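Local coordinates for protein Bd3460 (PDB 5CEC) that is an ankyrin-repeat immunity protein that binds the predatory endopeptidase Bd3459 and probably protects the predator from its own enzyme during cell invasion, at residues A120-I125 and E147-K152; F102-D107 and D132-R137; V171-T176 and L201-E206; T166-V171 and D181-K186. All coordinates share one frame; numbering follows the deposited sequence.

Contact 1 of 4, residues A120-I125 and E147-K152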
loop_
_atom_site.group_PDB
_atom_site.type_symbol
_atom_site.label_atom_id
_atom_site.label_comp_id
_atom_site.label_asym_id
_atom_site.label_seq_id
_atom_site.Cartn_x
_atom_site.Cartn_y
_atom_site.Cartn_z
ATOM N N ALA B 120 23.062 -9.503 9.153
ATOM C CA ALA B 120 22.945 -8.176 9.741
ATOM C C ALA B 120 22.824 -8.298 11.262
ATOM O O ALA B 120 22.154 -9.189 11.792
ATOM C CB ALA B 120 21.707 -7.455 9.199
ATOM N N ASN B 121 23.449 -7.371 11.967
ATOM C CA ASN B 121 23.405 -7.326 13.424
ATOM C C ASN B 121 21.975 -7.043 13.877
ATOM O O ASN B 121 21.372 -6.054 13.455
ATOM C CB ASN B 121 24.339 -6.191 13.879
ATOM C CG ASN B 121 24.475 -6.031 15.361
ATOM O OD1 ASN B 121 24.177 -6.925 16.133
ATOM N ND2 ASN B 121 25.030 -4.876 15.768
ATOM N N VAL B 122 21.477 -7.894 14.764
ATOM C CA VAL B 122 20.151 -7.719 15.318
ATOM C C VAL B 122 20.138 -6.968 16.641
ATOM O O VAL B 122 19.061 -6.532 17.078
ATOM C CB VAL B 122 19.382 -9.045 15.432
ATOM C CG1 VAL B 122 19.281 -9.741 14.079
ATOM C CG2 VAL B 122 20.033 -9.980 16.449
ATOM N N ASP B 123 21.302 -6.829 17.292
ATOM C CA ASP B 123 21.405 -6.099 18.560
ATOM C C ASP B 123 21.648 -4.627 18.267
ATOM O O ASP B 123 22.725 -4.078 18.497
ATOM C CB ASP B 123 22.477 -6.681 19.443
ATOM C CG ASP B 123 22.520 -6.057 20.826
ATOM O OD1 ASP B 123 21.633 -5.228 21.173
ATOM O OD2 ASP B 123 23.467 -6.381 21.574
ATOM N N ILE B 124 20.583 -3.974 17.810
ATOM C CA ILE B 124 20.636 -2.570 17.397
ATOM C C ILE B 124 19.448 -1.829 17.970
ATOM O O ILE B 124 18.493 -2.448 18.490
ATOM C CB ILE B 124 20.694 -2.430 15.865
ATOM C CG1 ILE B 124 19.408 -2.963 15.195
ATOM C CG2 ILE B 124 21.941 -3.124 15.334
ATOM C CD1 ILE B 124 19.413 -2.864 13.691
ATOM N N ILE B 125 19.529 -0.499 17.899
ATOM C CA ILE B 125 18.527 0.420 18.427
ATOM C C ILE B 125 17.877 1.186 17.280
ATOM O O ILE B 125 18.545 1.614 16.347
ATOM C CB ILE B 125 19.192 1.439 19.385
ATOM C CG1 ILE B 125 19.900 0.733 20.558
ATOM C CG2 ILE B 125 18.214 2.480 19.917
ATOM C CD1 ILE B 125 19.042 -0.190 21.369
ATOM N N GLU B 147 11.045 -13.611 16.340
ATOM C CA GLU B 147 11.661 -14.944 16.539
ATOM C C GLU B 147 13.035 -15.028 15.862
ATOM O O GLU B 147 13.969 -15.550 16.444
ATOM C CB GLU B 147 10.725 -16.065 16.060
ATOM C CG GLU B 147 9.502 -16.209 16.924
ATOM C CD GLU B 147 8.550 -17.305 16.537
ATOM O OE1 GLU B 147 8.413 -17.624 15.342
ATOM O OE2 GLU B 147 7.902 -17.841 17.463
ATOM N N SER B 148 13.153 -14.518 14.638
ATOM C CA SER B 148 14.434 -14.519 13.959
ATOM C C SER B 148 15.502 -13.738 14.711
ATOM O O SER B 148 16.669 -14.137 14.739
ATOM C CB SER B 148 14.301 -14.015 12.530
ATOM O OG SER B 148 13.489 -14.896 11.746
ATOM N N ILE B 149 15.109 -12.628 15.301
ATOM C CA ILE B 149 16.036 -11.835 16.110
ATOM C C ILE B 149 16.502 -12.633 17.331
ATOM O O ILE B 149 17.690 -12.701 17.621
ATOM C CB ILE B 149 15.386 -10.487 16.486
ATOM C CG1 ILE B 149 15.245 -9.611 15.245
ATOM C CG2 ILE B 149 16.149 -9.784 17.593
ATOM C CD1 ILE B 149 14.287 -8.463 15.419
ATOM N N LEU B 150 15.564 -13.234 18.048
ATOM C CA LEU B 150 15.909 -13.996 19.249
ATOM C C LEU B 150 16.758 -15.228 18.934
ATOM O O LEU B 150 17.579 -15.643 19.730
ATOM C CB LEU B 150 14.653 -14.438 19.995
ATOM C CG LEU B 150 13.855 -13.279 20.605
ATOM C CD1 LEU B 150 12.607 -13.867 21.259
ATOM C CD2 LEU B 150 14.668 -12.477 21.597
ATOM N N ALA B 151 16.572 -15.795 17.753
ATOM C CA ALA B 151 17.384 -16.942 17.336
ATOM C C ALA B 151 18.862 -16.545 17.229
ATOM O O ALA B 151 19.733 -17.373 17.381
ATOM C CB ALA B 151 16.870 -17.480 16.013
ATOM N N LYS B 152 19.136 -15.274 16.941
ATOM C CA LYS B 152 20.528 -14.775 16.881
ATOM C C LYS B 152 21.092 -14.355 18.241
ATOM O O LYS B 152 22.299 -14.344 18.446
ATOM C CB LYS B 152 20.650 -13.610 15.886
ATOM C CG LYS B 152 20.257 -13.953 14.455
ATOM C CD LYS B 152 21.304 -14.836 13.818
ATOM C CE LYS B 152 20.900 -15.197 12.408
ATOM N NZ LYS B 152 21.899 -16.079 11.785
#

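Contact 2 of 4, residues F102-D107 and D132-R137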
loop_
_atom_site.group_PDB
_atom_site.type_symbol
_atom_site.label_atom_id
_atom_site.label_comp_id
_atom_site.label_asym_id
_atom_site.label_seq_id
_atom_site.Cartn_x
_atom_site.Cartn_y
_atom_site.Cartn_z
ATOM N N PHE B 102 15.868 0.262 9.403
ATOM C CA PHE B 102 14.948 0.852 8.415
ATOM C C PHE B 102 13.876 -0.129 7.984
ATOM O O PHE B 102 12.707 0.235 7.891
ATOM C CB PHE B 102 15.690 1.382 7.195
ATOM C CG PHE B 102 16.238 2.752 7.373
ATOM C CD1 PHE B 102 15.396 3.830 7.236
ATOM C CD2 PHE B 102 17.582 2.996 7.693
ATOM C CE1 PHE B 102 15.848 5.118 7.414
ATOM C CE2 PHE B 102 18.037 4.309 7.831
ATOM C CZ PHE B 102 17.161 5.355 7.687
ATOM N N ALA B 103 14.264 -1.378 7.742
ATOM C CA ALA B 103 13.311 -2.378 7.275
ATOM C C ALA B 103 12.264 -2.646 8.351
ATOM O O ALA B 103 11.065 -2.598 8.084
ATOM C CB ALA B 103 14.023 -3.662 6.904
ATOM N N VAL B 104 12.704 -2.964 9.564
ATOM C CA VAL B 104 11.764 -3.283 10.640
ATOM C C VAL B 104 10.838 -2.117 10.901
ATOM O O VAL B 104 9.602 -2.279 10.981
ATOM C CB VAL B 104 12.531 -3.731 11.901
ATOM C CG1 VAL B 104 11.636 -3.736 13.121
ATOM C CG2 VAL B 104 13.125 -5.112 11.623
ATOM N N THR B 105 11.395 -0.916 11.034
ATOM C CA THR B 105 10.577 0.231 11.415
ATOM C C THR B 105 9.616 0.680 10.320
ATOM O O THR B 105 8.622 1.333 10.630
ATOM C CB THR B 105 11.422 1.437 11.845
ATOM O OG1 THR B 105 12.271 1.820 10.778
ATOM C CG2 THR B 105 12.252 1.129 13.099
ATOM N N ASN B 106 9.886 0.329 9.069
ATOM C CA ASN B 106 8.965 0.596 7.973
ATOM C C ASN B 106 8.135 -0.609 7.561
ATOM O O ASN B 106 7.521 -0.586 6.503
ATOM C CB ASN B 106 9.728 1.202 6.790
ATOM C CG ASN B 106 10.118 2.657 7.031
ATOM O OD1 ASN B 106 9.320 3.584 6.754
ATOM N ND2 ASN B 106 11.328 2.883 7.545
ATOM N N ASP B 107 8.069 -1.620 8.433
ATOM C CA ASP B 107 7.255 -2.818 8.235
ATOM C C ASP B 107 7.617 -3.594 6.978
ATOM O O ASP B 107 6.804 -4.354 6.457
ATOM C CB ASP B 107 5.751 -2.497 8.264
ATOM C CG ASP B 107 5.245 -2.045 9.616
ATOM O OD1 ASP B 107 6.001 -1.667 10.507
ATOM O OD2 ASP B 107 4.036 -2.057 9.842
ATOM N N ASP B 132 14.206 2.252 21.663
ATOM C CA ASP B 132 13.676 0.905 21.531
ATOM C C ASP B 132 14.690 0.010 20.812
ATOM O O ASP B 132 15.362 0.433 19.853
ATOM C CB ASP B 132 12.392 0.889 20.722
ATOM C CG ASP B 132 11.158 1.315 21.495
ATOM O OD1 ASP B 132 11.215 1.452 22.731
ATOM O OD2 ASP B 132 10.118 1.437 20.800
ATOM N N THR B 133 14.808 -1.208 21.320
ATOM C CA THR B 133 15.579 -2.211 20.603
ATOM C C THR B 133 14.852 -2.640 19.339
ATOM O O THR B 133 13.625 -2.548 19.249
ATOM C CB THR B 133 15.878 -3.456 21.440
ATOM O OG1 THR B 133 14.640 -4.108 21.744
ATOM C CG2 THR B 133 16.617 -3.094 22.717
ATOM N N LEU B 134 15.605 -3.121 18.368
ATOM C CA LEU B 134 15.012 -3.751 17.175
ATOM C C LEU B 134 14.009 -4.843 17.574
ATOM O O LEU B 134 12.914 -4.952 16.993
ATOM C CB LEU B 134 16.090 -4.356 16.287
ATOM C CG LEU B 134 15.638 -4.811 14.910
ATOM C CD1 LEU B 134 15.486 -3.591 13.997
ATOM C CD2 LEU B 134 16.629 -5.788 14.309
ATOM N N PHE B 135 14.408 -5.665 18.543
ATOM C CA PHE B 135 13.526 -6.735 19.018
ATOM C C PHE B 135 12.188 -6.188 19.486
ATOM O O PHE B 135 11.142 -6.741 19.140
ATOM C CB PHE B 135 14.151 -7.564 20.157
ATOM C CG PHE B 135 13.186 -8.572 20.682
ATOM C CD1 PHE B 135 12.844 -9.669 19.926
ATOM C CD2 PHE B 135 12.551 -8.366 21.898
ATOM C CE1 PHE B 135 11.866 -10.554 20.362
ATOM C CE2 PHE B 135 11.565 -9.210 22.332
ATOM C CZ PHE B 135 11.228 -10.324 21.572
ATOM N N MET B 136 12.216 -5.127 20.288
ATOM C CA MET B 136 10.970 -4.543 20.771
ATOM C C MET B 136 10.036 -4.120 19.661
ATOM O O MET B 136 8.841 -4.356 19.719
ATOM C CB MET B 136 11.251 -3.341 21.685
ATOM C CG MET B 136 11.773 -3.752 23.015
ATOM S SD MET B 136 12.379 -2.370 23.997
ATOM C CE MET B 136 10.857 -1.542 24.428
ATOM N N ARG B 137 10.580 -3.477 18.657
ATOM C CA ARG B 137 9.789 -2.992 17.560
ATOM C C ARG B 137 9.168 -4.159 16.786
ATOM O O ARG B 137 7.977 -4.145 16.430
ATOM C CB ARG B 137 10.616 -2.060 16.660
ATOM C CG ARG B 137 9.814 -1.397 15.548
ATOM C CD ARG B 137 8.626 -0.569 16.018
ATOM N NE ARG B 137 9.016 0.344 17.101
ATOM C CZ ARG B 137 9.594 1.543 16.949
ATOM N NH1 ARG B 137 9.750 2.066 15.751
ATOM N NH2 ARG B 137 10.008 2.206 18.015
HETATM O O HOH W 1 8.080 1.847 13.261
#

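Contact 3 of 4, residues V171-T176 and L201-E206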
loop_
_atom_site.group_PDB
_atom_site.type_symbol
_atom_site.label_atom_id
_atom_site.label_comp_id
_atom_site.label_asym_id
_atom_site.label_seq_id
_atom_site.Cartn_x
_atom_site.Cartn_y
_atom_site.Cartn_z
ATOM N N VAL B 171 3.982 -4.172 24.843
ATOM C CA VAL B 171 2.811 -5.005 24.648
ATOM C C VAL B 171 1.834 -4.863 25.796
ATOM O O VAL B 171 0.611 -4.928 25.590
ATOM C CB VAL B 171 3.218 -6.462 24.390
ATOM C CG1 VAL B 171 2.065 -7.420 24.472
ATOM C CG2 VAL B 171 4.007 -6.554 23.090
ATOM N N ALA B 172 2.330 -4.649 27.001
ATOM C CA ALA B 172 1.432 -4.363 28.130
ATOM C C ALA B 172 0.569 -3.153 27.810
ATOM O O ALA B 172 -0.626 -3.146 28.114
ATOM C CB ALA B 172 2.234 -4.132 29.403
ATOM N N ARG B 173 1.169 -2.092 27.243
ATOM C CA ARG B 173 0.345 -0.915 26.892
ATOM C C ARG B 173 -0.579 -1.167 25.706
ATOM O O ARG B 173 -1.780 -0.857 25.772
ATOM C CB ARG B 173 1.230 0.254 26.535
ATOM C CG ARG B 173 2.010 0.824 27.675
ATOM C CD ARG B 173 2.530 2.206 27.333
ATOM N NE ARG B 173 3.352 2.763 28.397
ATOM C CZ ARG B 173 4.647 2.533 28.577
ATOM N NH1 ARG B 173 5.323 1.717 27.772
ATOM N NH2 ARG B 173 5.239 3.106 29.602
ATOM N N TYR B 174 -0.025 -1.717 24.622
ATOM C CA TYR B 174 -0.698 -1.621 23.342
ATOM C C TYR B 174 -0.954 -2.949 22.634
ATOM O O TYR B 174 -1.421 -2.964 21.480
ATOM C CB TYR B 174 0.099 -0.697 22.437
ATOM C CG TYR B 174 0.367 0.668 23.041
ATOM C CD1 TYR B 174 -0.703 1.469 23.467
ATOM C CD2 TYR B 174 1.646 1.150 23.224
ATOM C CE1 TYR B 174 -0.496 2.709 24.026
ATOM C CE2 TYR B 174 1.863 2.420 23.754
ATOM C CZ TYR B 174 0.786 3.177 24.182
ATOM O OH TYR B 174 0.982 4.398 24.731
ATOM N N GLY B 175 -0.673 -4.062 23.311
ATOM C CA GLY B 175 -0.822 -5.381 22.739
ATOM C C GLY B 175 -1.884 -6.203 23.412
ATOM O O GLY B 175 -2.774 -5.682 24.103
ATOM N N THR B 176 -1.807 -7.497 23.153
ATOM C CA THR B 176 -2.824 -8.440 23.558
ATOM C C THR B 176 -2.301 -9.462 24.548
ATOM O O THR B 176 -1.090 -9.622 24.703
ATOM C CB THR B 176 -3.299 -9.246 22.359
ATOM O OG1 THR B 176 -2.209 -10.026 21.858
ATOM C CG2 THR B 176 -3.867 -8.360 21.238
ATOM N N LEU B 201 2.864 -4.530 34.453
ATOM C CA LEU B 201 1.490 -4.440 34.932
ATOM C C LEU B 201 1.115 -2.973 35.214
ATOM O O LEU B 201 0.031 -2.528 34.832
ATOM C CB LEU B 201 1.329 -5.282 36.208
ATOM C CG LEU B 201 -0.034 -5.187 36.906
ATOM C CD1 LEU B 201 -1.169 -5.496 35.940
ATOM C CD2 LEU B 201 -0.067 -6.132 38.088
ATOM N N ASP B 202 2.014 -2.228 35.868
ATOM C CA ASP B 202 1.760 -0.823 36.167
ATOM C C ASP B 202 1.443 -0.072 34.852
ATOM O O ASP B 202 0.518 0.747 34.801
ATOM C CB ASP B 202 2.959 -0.149 36.833
ATOM C CG ASP B 202 3.156 -0.558 38.270
ATOM O OD1 ASP B 202 2.191 -0.968 38.955
ATOM O OD2 ASP B 202 4.299 -0.407 38.727
ATOM N N VAL B 203 2.221 -0.306 33.804
ATOM C CA VAL B 203 2.013 0.473 32.578
ATOM C C VAL B 203 0.775 0.020 31.819
ATOM O O VAL B 203 0.147 0.810 31.126
ATOM C CB VAL B 203 3.273 0.581 31.674
ATOM C CG1 VAL B 203 4.458 1.076 32.479
ATOM C CG2 VAL B 203 3.593 -0.703 30.944
ATOM N N ALA B 204 0.423 -1.271 31.916
ATOM C CA ALA B 204 -0.855 -1.718 31.371
ATOM C C ALA B 204 -2.039 -0.978 31.991
ATOM O O ALA B 204 -2.923 -0.532 31.289
ATOM C CB ALA B 204 -1.033 -3.202 31.557
ATOM N N LYS B 205 -2.037 -0.904 33.306
ATOM C CA LYS B 205 -3.093 -0.201 34.012
ATOM C C LYS B 205 -3.144 1.264 33.608
ATOM O O LYS B 205 -4.197 1.795 33.318
ATOM C CB LYS B 205 -2.871 -0.275 35.512
ATOM C CG LYS B 205 -2.967 -1.636 36.141
ATOM C CD LYS B 205 -2.727 -1.462 37.632
ATOM C CE LYS B 205 -2.701 -2.755 38.377
ATOM N NZ LYS B 205 -2.231 -2.460 39.766
ATOM N N GLU B 206 -1.989 1.891 33.540
ATOM C CA GLU B 206 -1.901 3.295 33.171
ATOM C C GLU B 206 -2.413 3.582 31.747
ATOM O O GLU B 206 -3.044 4.618 31.519
ATOM C CB GLU B 206 -0.455 3.759 33.348
ATOM C CG GLU B 206 -0.200 5.215 33.004
ATOM C CD GLU B 206 1.258 5.607 33.145
ATOM O OE1 GLU B 206 2.109 4.902 32.612
ATOM O OE2 GLU B 206 1.584 6.629 33.777
HETATM O O HOH W 2 1.287 3.352 30.385
HETATM O O HOH W 3 4.894 5.038 31.813
#

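Contact 4 of 4, residues T166-V171 and D181-K186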
loop_
_atom_site.group_PDB
_atom_site.type_symbol
_atom_site.label_atom_id
_atom_site.label_comp_id
_atom_site.label_asym_id
_atom_site.label_seq_id
_atom_site.Cartn_x
_atom_site.Cartn_y
_atom_site.Cartn_z
ATOM N N THR B 166 11.353 -3.132 28.433
ATOM C CA THR B 166 11.459 -4.222 27.479
ATOM C C THR B 166 10.170 -4.341 26.678
ATOM O O THR B 166 9.190 -3.602 26.881
ATOM C CB THR B 166 11.718 -5.520 28.240
ATOM O OG1 THR B 166 10.611 -5.727 29.117
ATOM C CG2 THR B 166 13.002 -5.429 29.041
ATOM N N ALA B 167 10.169 -5.275 25.742
ATOM C CA ALA B 167 8.978 -5.549 24.912
ATOM C C ALA B 167 7.737 -5.827 25.719
ATOM O O ALA B 167 6.640 -5.459 25.309
ATOM C CB ALA B 167 9.250 -6.699 23.967
ATOM N N LEU B 168 7.907 -6.472 26.876
ATOM C CA LEU B 168 6.760 -6.736 27.748
ATOM C C LEU B 168 5.995 -5.464 28.089
ATOM O O LEU B 168 4.774 -5.494 28.192
ATOM C CB LEU B 168 7.211 -7.469 29.014
ATOM C CG LEU B 168 6.069 -8.060 29.848
ATOM C CD1 LEU B 168 5.428 -9.250 29.142
ATOM C CD2 LEU B 168 6.590 -8.536 31.183
ATOM N N PHE B 169 6.715 -4.369 28.290
ATOM C CA PHE B 169 6.085 -3.080 28.612
ATOM C C PHE B 169 5.309 -2.531 27.416
ATOM O O PHE B 169 4.201 -1.994 27.565
ATOM C CB PHE B 169 7.161 -2.058 29.015
ATOM C CG PHE B 169 7.732 -2.277 30.376
ATOM C CD1 PHE B 169 8.595 -3.331 30.658
ATOM C CD2 PHE B 169 7.420 -1.410 31.395
ATOM C CE1 PHE B 169 9.107 -3.486 31.919
ATOM C CE2 PHE B 169 7.926 -1.562 32.659
ATOM C CZ PHE B 169 8.788 -2.595 32.927
ATOM N N ALA B 170 5.898 -2.615 26.221
ATOM C CA ALA B 170 5.215 -2.106 25.034
ATOM C C ALA B 170 3.921 -2.847 24.754
ATOM O O ALA B 170 2.901 -2.247 24.456
ATOM C CB ALA B 170 6.141 -2.192 23.831
ATOM N N VAL B 171 3.982 -4.172 24.843
ATOM C CA VAL B 171 2.811 -5.005 24.648
ATOM C C VAL B 171 1.834 -4.863 25.796
ATOM O O VAL B 171 0.611 -4.928 25.590
ATOM C CB VAL B 171 3.218 -6.462 24.390
ATOM C CG1 VAL B 171 2.065 -7.420 24.472
ATOM C CG2 VAL B 171 4.007 -6.554 23.090
ATOM N N ASP B 181 1.846 -13.731 26.114
ATOM C CA ASP B 181 2.228 -15.134 26.161
ATOM C C ASP B 181 3.420 -15.425 25.262
ATOM O O ASP B 181 4.267 -16.206 25.646
ATOM C CB ASP B 181 1.040 -16.019 25.735
ATOM C CG ASP B 181 -0.084 -16.089 26.784
ATOM O OD1 ASP B 181 0.106 -15.732 27.956
ATOM O OD2 ASP B 181 -1.174 -16.541 26.409
ATOM N N PHE B 182 3.453 -14.840 24.051
ATOM C CA PHE B 182 4.595 -14.979 23.171
ATOM C C PHE B 182 5.867 -14.557 23.882
ATOM O O PHE B 182 6.869 -15.307 23.839
ATOM C CB PHE B 182 4.386 -14.187 21.855
ATOM C CG PHE B 182 5.628 -14.039 21.017
ATOM C CD1 PHE B 182 6.109 -15.110 20.287
ATOM C CD2 PHE B 182 6.357 -12.869 20.982
ATOM C CE1 PHE B 182 7.267 -14.997 19.521
ATOM C CE2 PHE B 182 7.497 -12.754 20.214
ATOM C CZ PHE B 182 7.962 -13.816 19.490
ATOM N N LEU B 183 5.846 -13.395 24.521
ATOM C CA LEU B 183 7.048 -12.896 25.162
ATOM C C LEU B 183 7.470 -13.761 26.320
ATOM O O LEU B 183 8.661 -14.036 26.499
ATOM C CB LEU B 183 6.913 -11.448 25.577
ATOM C CG LEU B 183 6.750 -10.466 24.400
ATOM C CD1 LEU B 183 6.491 -9.075 24.963
ATOM C CD2 LEU B 183 7.963 -10.439 23.495
ATOM N N ILE B 184 6.499 -14.250 27.079
ATOM C CA ILE B 184 6.803 -15.140 28.195
ATOM C C ILE B 184 7.409 -16.437 27.686
ATOM O O ILE B 184 8.381 -16.927 28.268
ATOM C CB ILE B 184 5.569 -15.337 29.072
ATOM C CG1 ILE B 184 5.271 -14.050 29.838
ATOM C CG2 ILE B 184 5.760 -16.515 30.017
ATOM C CD1 ILE B 184 3.988 -14.049 30.634
ATOM N N LYS B 185 6.826 -16.994 26.621
ATOM C CA LYS B 185 7.339 -18.204 25.984
ATOM C C LYS B 185 8.788 -18.053 25.525
ATOM O O LYS B 185 9.544 -19.019 25.542
ATOM C CB LYS B 185 6.386 -18.649 24.869
ATOM C CG LYS B 185 5.132 -19.330 25.444
ATOM C CD LYS B 185 4.001 -19.448 24.439
ATOM C CE LYS B 185 4.371 -20.346 23.283
ATOM N NZ LYS B 185 3.218 -20.494 22.348
ATOM N N LYS B 186 9.199 -16.815 25.227
ATOM C CA LYS B 186 10.581 -16.520 24.845
ATOM C C LYS B 186 11.462 -16.075 25.978
ATOM O O LYS B 186 12.605 -15.700 25.736
ATOM C CB LYS B 186 10.593 -15.454 23.738
ATOM C CG LYS B 186 9.878 -15.882 22.470
ATOM C CD LYS B 186 10.349 -17.226 21.941
ATOM C CE LYS B 186 9.722 -17.569 20.609
ATOM N NZ LYS B 186 10.190 -18.887 20.144
#

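Contact 1 of 4, residues A120-I125 and E147-K152
Val-122, in the irregular loop that follows helix 109-117, comes to within 5.9 Å of Ile-149 on helix 143-152, measured from CA to CA. Its side chain points at the helix and carries the loop's share of the contact. With CG1 beside the backbone N (chi1 -57°), CG2 falls between that N and the carbonyl carbon. Val-122 CG2 meets the helix at two atoms, 3.7 Å from Lys-152 CB and 3.8 Å from Ile-149 O. One bond back, Val-122 CB rests 4.0 Å from Ile-149 CG2, the methyl branch of the isoleucine. Lys-152 contributes only the root of its chain, which meets the valine at about a right angle and then bends at chi2, carrying the ammonium group away from the loop.

Local turns shape the backbone beside the valine. Asn-121 forms an Asx turn, its OD1 accepting from Asp-123 N at 3.1 Å with the donor well above the carbonyl plane, and Asp-123 is the centre of an inverse gamma turn. Val-122 packs with Ile-116 and Ile-149 in an apolar cluster where the loop meets helices 109-117 and 143-152. Between the two segments the interaction is entirely van der Waals: it rests on shape and on exclusion of water, while Asp-123 pairs with Lys-159 and the lysine charge of Lys-152 stays at the surface.

Contact 2 of 4, residues F102-D107 and D132-R137
Segments 102-107 and 132-137 come nearest at Thr-105 and Arg-137, their CA atoms 7.0 Å apart, in the side-by-side helix stacking of an ankyrin-repeat solenoid. A Schellman motif with Asp-107 as its C-prime residue ends the first helix, whereas Thr-133 N-caps the second through OG1.

Val-104 touches both Leu-134 and Arg-137. Its CB is 3.6 Å from Leu-134 CD1, and CG2 leans on the same methyl; CG1, anti to the backbone N at chi1 166°, turns instead to the aliphatic part of the arginine, 3.8 Å from Arg-137 CG. Bends at chi2 and chi3 fold the arginine back along its own segment, where NH2 forms a salt bridge with Asp-132 OD2. That oxygen lies in the guanidinium plane and is met on its anti side, somewhat out of the carboxylate plane. Thr-105 CG2 meets Arg-137 NH1 at 3.8 Å, while Thr-105 OG1 bonds to Ala-101 O. The partner enzyme is close: Lys-403 of the Bd3459 chain forms a salt bridge with Asp-107, and Gln-400 of that chain packs on Arg-137. A water held 3.0 Å from Arg-137 NH1 donates to Thr-105 O at 2.7 Å.

Contact 3 of 4, residues V171-T176 and L201-E206
Val-203 is the first residue of 201-206 to engage helix 167-174, and it does so with all three carbons of its side chain. CB lies over one face of the Arg-173 guanidinium, off the centre of the group, while Val-203 CG1 comes 3.6 Å from Arg-173 NH2. The remaining methyl, Val-203 CG2, touches both Arg-173 CG and Ala-172 CB, the latter at 4.0 Å. Extended from CG to NE, the arginine crosses the valine obliquely, touching it with CG, NE, CZ and NH2.

Next comes Ala-204, whose CA is 4.7 Å from Arg-173 CA; its small side chain is consistent with this close backbone approach. Ala-204 CB sits 3.5 Å from Ala-172 O, and its CA-H makes a further C-H...O contact to that oxygen, which also accepts from Thr-212 OG1.

Two residues on, Glu-206 reaches Arg-173 through solvent. One water joins Arg-173 NE, Val-203 O and Glu-206 OE1; a second, at the guanidinium edge, links Arg-173 NH2 to OE1, which also bonds Gln-198 NE2. The direct ion pair of Arg-173 is with Glu-165, through NH1. This ankyrin helix packing thus pairs an apolar interior with a hydrated edge, where Glu-206 OE1, 4.7 Å from Arg-173 NH2, would still be expected to stabilise the arginine's charge.

Contact 4 of 4, residues T166-V171 and D181-K186
Leu-183 reaches from helix 177-185 to Ala-167, Leu-168 and Val-171 on helix 167-174. The two short helical segments run antiparallel, at 170° with axes 10.2 Å apart, as in the helix-turn-helix of an ankyrin repeat. From the backbone, CB points at the facing helix, and CG follows anti to the carbonyl carbon (chi1 -65°). The branch point, Leu-183 CG, arrives 4.5 Å from Ala-167 CB, and there the chain forks.

CD1 does most of the touching. Leu-183 CD1 presses against the backbone at the start of the facing helix, 3.5 Å from Leu-168 N and 3.6 Å from Ala-167 C, and it also rests on Ala-167 CB. Two larger side chains flank Leu-183 CD1: Val-171 CG2 at 4.0 Å, one turn further along, and Leu-168 CD1 at 4.3 Å. This descent of the leucine onto the peptide unit itself is consistent with the small side chain of Ala-167. The other tip, Leu-183 CD2, lies 4.0 Å from Ala-167 CB and also touches Phe-135 of helix 134-141.

Purely apolar, this packing forms the interior of the helix pair. Phe-135 covers both Ala-167 and Leu-183, and Ile-157 from a loop adds to the layer around the leucine. Neighbouring Phe-182 lies against Ala-146 of helix 143-152, so the antiparallel pair is stacked on the pair before it, in a fold built without strands.

The four contacts follow the solenoid from its middle toward its C-terminal end. Contacts 1 and 2 interlock in sequence and touch in space, with Ile-124 O 3.0 Å from Leu-134 N in a probable hydrogen bond. Phe-135 carries the stack onward: Phe-135 CZ is 3.8 Å from Leu-183 CD2, joining contact 2 to contact 4. Contact 4 in turn shares helix 167-174 with contact 3, their centres about 11 Å apart. Contacts 1 and 3 have centres about 24 Å apart and do not touch. Residues of contacts 2 and 3 meet the Bd3459 chain, whereas no other chain of the assembly touches the segments of contacts 1 and 4.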